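Local coordinates for uncharacterized protein (Staphylococcus saprophyticus subsp. saprophyticus, PDB 3Q6A) that is of unknown function but belongs to the AHA1 family of the Bet v 1-like clan, whose helix-grip fold often encloses a hydrophobic pocket, at residues M7-V11 / L119-E124; G27-F31 / M115-L119. All coordinates share one frame; numbering follows the deposited sequence.

Contact 1. Residues M7-V11 / L119-E124; sequences MQVDV and LKVYLE
Lys120 reaches Gln8 through a chain that is extended as far as CE and turns at its last torsion (chi4 68°). This turn sets Lys120 NZ above the plane of the Gln8 carbonyl, 2.8 Å from Gln8 O. The bond therefore does not follow a lone pair. Glu124 starts beside its own backbone N (chi1 -72°) and then runs straight to Asp10. Glu124 OE2 accepts two hydrogen bonds. Asp10 N reaches Glu124 OE2 on the anti side at 2.8 Å, nearly straight at 170°. Lys120 NZ reaches Glu124 OE2 on the syn side at 2.7 Å; this is a salt bridge within the helix, between residues one turn apart. The lysine charge probably also eases the closeness of the Asp10 and Glu124 carboxylates. Met7 SE lies across the Lys120 chain, 4.0 Å from Lys120 CD. On the apolar side, Val9 CG1 meets Leu123 CB at 4.0 Å, and Val11 CG2 meets Leu123 CD1. Asp10 centres an inverse gamma turn just past the strand. Strand 3-9 is an edge strand and runs nearly parallel to helix 102-125 here. Strand 87-94 pairs with it, helix 13-21 packs on Val11 and Leu123, and Ile129 of the second subunit packs on Lys120 and Glu124.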
loop_
_atom_site.group_PDB
_atom_site.type_symbol
_atom_site.label_atom_id
_atom_site.label_comp_id
_atom_site.label_asym_id
_atom_site.label_seq_id
_atom_site.Cartn_x
_atom_site.Cartn_y
_atom_site.Cartn_z
HETATM N N MSE D 7 8.982 0.657 -4.734
HETATM C CA MSE D 7 7.811 1.268 -5.361
HETATM C C MSE D 7 8.216 2.158 -6.531
HETATM O O MSE D 7 9.073 3.026 -6.393
HETATM C CB MSE D 7 7.038 2.121 -4.356
HETATM C CG MSE D 7 5.770 2.768 -4.932
HETATM SE SE MSE D 7 4.433 1.569 -5.268
HETATM C CE MSE D 7 3.875 1.204 -3.515
ATOM N N GLN D 8 7.584 1.936 -7.671
ATOM C CA GLN D 8 7.845 2.739 -8.857
ATOM C C GLN D 8 7.001 3.999 -8.778
ATOM O O GLN D 8 5.817 3.939 -8.439
ATOM C CB GLN D 8 7.497 1.942 -10.124
ATOM C CG GLN D 8 7.358 2.808 -11.368
ATOM C CD GLN D 8 8.677 3.390 -11.857
ATOM O OE1 GLN D 8 8.700 4.487 -12.415
ATOM N NE2 GLN D 8 9.776 2.649 -11.674
ATOM N N VAL D 9 7.625 5.146 -9.035
ATOM C CA VAL D 9 6.937 6.428 -9.039
ATOM C C VAL D 9 7.337 7.112 -10.351
ATOM O O VAL D 9 8.522 7.338 -10.604
ATOM C CB VAL D 9 7.347 7.314 -7.854
ATOM C CG1 VAL D 9 6.450 8.516 -7.815
ATOM C CG2 VAL D 9 7.250 6.523 -6.532
ATOM N N ASP D 10 6.342 7.450 -11.167
ATOM C CA ASP D 10 6.584 8.028 -12.492
ATOM C C ASP D 10 6.956 9.508 -12.594
ATOM O O ASP D 10 6.332 10.273 -13.344
ATOM C CB ASP D 10 5.376 7.745 -13.397
ATOM C CG ASP D 10 5.094 6.255 -13.564
ATOM O OD1 ASP D 10 5.960 5.408 -13.242
ATOM O OD2 ASP D 10 3.990 5.917 -14.047
ATOM N N VAL D 11 7.971 9.911 -11.830
ATOM C CA VAL D 11 8.475 11.286 -11.856
ATOM C C VAL D 11 9.983 11.189 -11.686
ATOM O O VAL D 11 10.485 10.150 -11.283
ATOM C CB VAL D 11 7.910 12.169 -10.716
ATOM C CG1 VAL D 11 6.413 12.345 -10.874
ATOM C CG2 VAL D 11 8.246 11.565 -9.374
ATOM N N LEU D 119 2.849 7.984 -1.347
ATOM C CA LEU D 119 3.885 8.752 -2.038
ATOM C C LEU D 119 3.597 8.793 -3.546
ATOM O O LEU D 119 3.560 9.869 -4.160
ATOM C CB LEU D 119 5.251 8.120 -1.794
ATOM C CG LEU D 119 6.405 8.727 -2.594
ATOM C CD1 LEU D 119 6.637 10.170 -2.133
ATOM C CD2 LEU D 119 7.639 7.875 -2.455
ATOM N N LYS D 120 3.380 7.619 -4.125
ATOM C CA LYS D 120 3.124 7.474 -5.558
ATOM C C LYS D 120 1.927 8.304 -6.015
ATOM O O LYS D 120 1.988 9.022 -7.036
ATOM C CB LYS D 120 2.928 5.991 -5.888
ATOM C CG LYS D 120 2.706 5.677 -7.375
ATOM C CD LYS D 120 2.451 4.195 -7.603
ATOM C CE LYS D 120 2.226 3.870 -9.090
ATOM N NZ LYS D 120 3.473 4.054 -9.935
ATOM N N VAL D 121 0.840 8.231 -5.254
ATOM C CA VAL D 121 -0.352 8.988 -5.592
ATOM C C VAL D 121 -0.123 10.499 -5.499
ATOM O O VAL D 121 -0.569 11.259 -6.361
ATOM C CB VAL D 121 -1.515 8.629 -4.659
ATOM C CG1 VAL D 121 -2.731 9.476 -5.003
ATOM C CG2 VAL D 121 -1.827 7.142 -4.784
ATOM N N TYR D 122 0.563 10.932 -4.446
ATOM C CA TYR D 122 0.826 12.356 -4.261
ATOM C C TYR D 122 1.670 12.947 -5.400
ATOM O O TYR D 122 1.362 14.029 -5.907
ATOM C CB TYR D 122 1.512 12.583 -2.906
ATOM C CG TYR D 122 2.112 13.963 -2.705
ATOM C CD1 TYR D 122 1.303 15.098 -2.690
ATOM C CD2 TYR D 122 3.491 14.129 -2.544
ATOM C CE1 TYR D 122 1.854 16.378 -2.521
ATOM C CE2 TYR D 122 4.053 15.407 -2.372
ATOM C CZ TYR D 122 3.224 16.522 -2.366
ATOM O OH TYR D 122 3.761 17.790 -2.230
ATOM N N LEU D 123 2.715 12.240 -5.806
ATOM C CA LEU D 123 3.596 12.728 -6.872
ATOM C C LEU D 123 3.058 12.525 -8.291
ATOM O O LEU D 123 3.356 13.313 -9.192
ATOM C CB LEU D 123 4.974 12.078 -6.754
ATOM C CG LEU D 123 5.757 12.459 -5.485
ATOM C CD1 LEU D 123 7.088 11.710 -5.426
ATOM C CD2 LEU D 123 5.975 13.969 -5.477
ATOM N N GLU D 124 2.267 11.481 -8.501
ATOM C CA GLU D 124 1.736 11.223 -9.842
ATOM C C GLU D 124 0.410 11.928 -10.114
ATOM O O GLU D 124 0.060 12.146 -11.273
ATOM C CB GLU D 124 1.574 9.715 -10.076
ATOM C CG GLU D 124 2.893 8.967 -10.263
ATOM C CD GLU D 124 2.707 7.487 -10.487
ATOM O OE1 GLU D 124 1.555 7.055 -10.721
ATOM O OE2 GLU D 124 3.705 6.740 -10.454
#

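Contact 2. Residues G27-F31 / M115-L119; sequences GGFWF and MLSCL
Phe29 lays its ring against Leu119, and one methyl of that leucine sits almost exactly over the ring centre. Leu119 CD1 is 3.6 Å from the centroid of the Phe29 ring and 6° off the ring normal, a CH-pi contact over the face. Phe29 CG lies between its backbone N and carbonyl carbon (chi1 69°), and this lays the ring along Leu119. The two side chains run side by side in the same direction. Near the root of the phenylalanine, Phe29 CB rests on the helix backbone, 3.6 Å from Leu119 N. Phe29 CB also meets Cys118 CB at 3.8 Å.

Met115, a selenomethionine, serves two rings in different ways. Its CG is anti to the backbone N (chi1 -179°), and the chain then bends at both later torsions. Met115 CG lies over the indole of Trp30, 3.9 Å from the centroid of the five-membered ring. The bends bring Met115 SE over the six-membered ring of Trp30 as well, 4.6 Å from its centroid. The same Met115 SE meets Phe29 at the ring edge, in its plane, 3.7 Å from Phe29 CE1. Both are Met-aromatic contacts. The opposite face of Trp30 is covered by Phe31, so the indole is held between two side chains.

The polar link is a water that donates to Gly28 O and Cys118 O, each 2.9 Å from the water oxygen. Phe29 O is buried without a partner.

Trp30 NE1 donates a hydrogen bond to Ile133 O, which ties the indole to the C-terminal segment. The loop 27-31 follows helix 13-21 and leads to strand 33-34. Phe20 of helix 13-21 packs edge-to-face with Phe29 and also touches Met115. Behind helix 102-125, Val90 of strand 87-94 packs on Leu116 and Leu119.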
loop_
_atom_site.group_PDB
_atom_site.type_symbol
_atom_site.label_atom_id
_atom_site.label_comp_id
_atom_site.label_asym_id
_atom_site.label_seq_id
_atom_site.Cartn_x
_atom_site.Cartn_y
_atom_site.Cartn_z
ATOM N N GLY D 27 4.126 16.346 4.020
ATOM C CA GLY D 27 2.747 16.262 4.477
ATOM C C GLY D 27 1.760 15.650 3.500
ATOM O O GLY D 27 0.655 15.257 3.877
ATOM N N GLY D 28 2.151 15.558 2.238
ATOM C CA GLY D 28 1.245 15.001 1.259
ATOM C C GLY D 28 1.178 13.486 1.262
ATOM O O GLY D 28 0.314 12.919 0.595
ATOM N N PHE D 29 2.074 12.820 1.990
ATOM C CA PHE D 29 2.065 11.355 1.996
ATOM C C PHE D 29 2.563 10.685 3.286
ATOM O O PHE D 29 2.385 9.485 3.476
ATOM C CB PHE D 29 2.893 10.842 0.810
ATOM C CG PHE D 29 4.378 11.110 0.944
ATOM C CD1 PHE D 29 5.245 10.107 1.386
ATOM C CD2 PHE D 29 4.898 12.373 0.676
ATOM C CE1 PHE D 29 6.615 10.352 1.563
ATOM C CE2 PHE D 29 6.265 12.637 0.851
ATOM C CZ PHE D 29 7.129 11.625 1.295
ATOM N N TRP D 30 3.192 11.444 4.172
ATOM C CA TRP D 30 3.711 10.851 5.395
ATOM C C TRP D 30 3.469 11.797 6.570
ATOM O O TRP D 30 2.341 12.231 6.788
ATOM C CB TRP D 30 5.195 10.559 5.204
ATOM C CG TRP D 30 5.765 9.530 6.120
ATOM C CD1 TRP D 30 5.124 8.869 7.129
ATOM C CD2 TRP D 30 7.102 9.026 6.092
ATOM N NE1 TRP D 30 5.986 7.983 7.729
ATOM C CE2 TRP D 30 7.208 8.062 7.111
ATOM C CE3 TRP D 30 8.226 9.301 5.302
ATOM C CZ2 TRP D 30 8.395 7.366 7.362
ATOM C CZ3 TRP D 30 9.398 8.618 5.546
ATOM C CH2 TRP D 30 9.478 7.658 6.572
ATOM N N PHE D 31 4.518 12.133 7.312
ATOM C CA PHE D 31 4.379 13.042 8.451
ATOM C C PHE D 31 3.661 14.332 8.069
ATOM O O PHE D 31 3.823 14.849 6.955
ATOM C CB PHE D 31 5.758 13.371 9.023
ATOM C CG PHE D 31 6.549 12.161 9.411
ATOM C CD1 PHE D 31 6.192 11.409 10.529
ATOM C CD2 PHE D 31 7.639 11.753 8.652
ATOM C CE1 PHE D 31 6.907 10.274 10.882
ATOM C CE2 PHE D 31 8.367 10.612 8.997
ATOM C CZ PHE D 31 7.999 9.871 10.115
HETATM N N MSE D 115 2.814 3.808 2.960
HETATM C CA MSE D 115 3.463 5.110 2.781
HETATM C C MSE D 115 3.929 5.323 1.335
HETATM O O MSE D 115 3.745 6.405 0.774
HETATM C CB MSE D 115 4.664 5.264 3.736
HETATM C CG MSE D 115 5.421 6.635 3.641
HETATM SE SE MSE D 115 6.690 6.773 2.315
HETATM C CE MSE D 115 7.959 5.824 3.031
ATOM N N LEU D 116 4.510 4.292 0.738
ATOM C CA LEU D 116 5.024 4.389 -0.634
ATOM C C LEU D 116 3.870 4.523 -1.624
ATOM O O LEU D 116 4.020 5.138 -2.686
ATOM C CB LEU D 116 5.920 3.167 -0.954
ATOM C CG LEU D 116 7.266 3.159 -0.200
ATOM C CD1 LEU D 116 8.008 1.840 -0.393
ATOM C CD2 LEU D 116 8.113 4.337 -0.705
ATOM N N SER D 117 2.708 3.954 -1.285
ATOM C CA SER D 117 1.533 4.072 -2.155
ATOM C C SER D 117 1.017 5.492 -2.072
ATOM O O SER D 117 0.623 6.074 -3.074
ATOM C CB SER D 117 0.418 3.100 -1.721
ATOM O OG SER D 117 0.867 1.771 -1.881
ATOM N N CYS D 118 1.009 6.051 -0.867
ATOM C CA CYS D 118 0.579 7.432 -0.679
ATOM C C CYS D 118 1.569 8.331 -1.425
ATOM O O CYS D 118 1.183 9.322 -2.037
ATOM C CB CYS D 118 0.592 7.795 0.800
ATOM S SG CYS D 118 -0.667 6.946 1.771
ATOM N N LEU D 119 2.849 7.984 -1.347
ATOM C CA LEU D 119 3.885 8.752 -2.038
ATOM C C LEU D 119 3.597 8.793 -3.546
ATOM O O LEU D 119 3.560 9.869 -4.160
ATOM C CB LEU D 119 5.251 8.120 -1.794
ATOM C CG LEU D 119 6.405 8.727 -2.594
ATOM C CD1 LEU D 119 6.637 10.170 -2.133
ATOM C CD2 LEU D 119 7.639 7.875 -2.455
HETATM O O HOH W 1 -0.925 10.586 -0.591
#

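How the contacts relate
Both contacts use the long helix 102-125, each from a different side. Contact 1 joins it to the end of the edge strand 3-9. Contact 2 joins it to the loop between helix 13-21 and strand 33-34. Contact 2 is wholly buried, and aromatic rings, a selenium atom and methyl groups make up most of it. Contact 1 is only partly buried and adds charged groups and direct hydrogen bonds, with Asp10 at the surface. Leu119 belongs to both. The contacts also touch directly, since Tyr122 packs on Phe29 and Met7 packs on Ser117. In sequence, contact 2 is nested within the loop closed by contact 1.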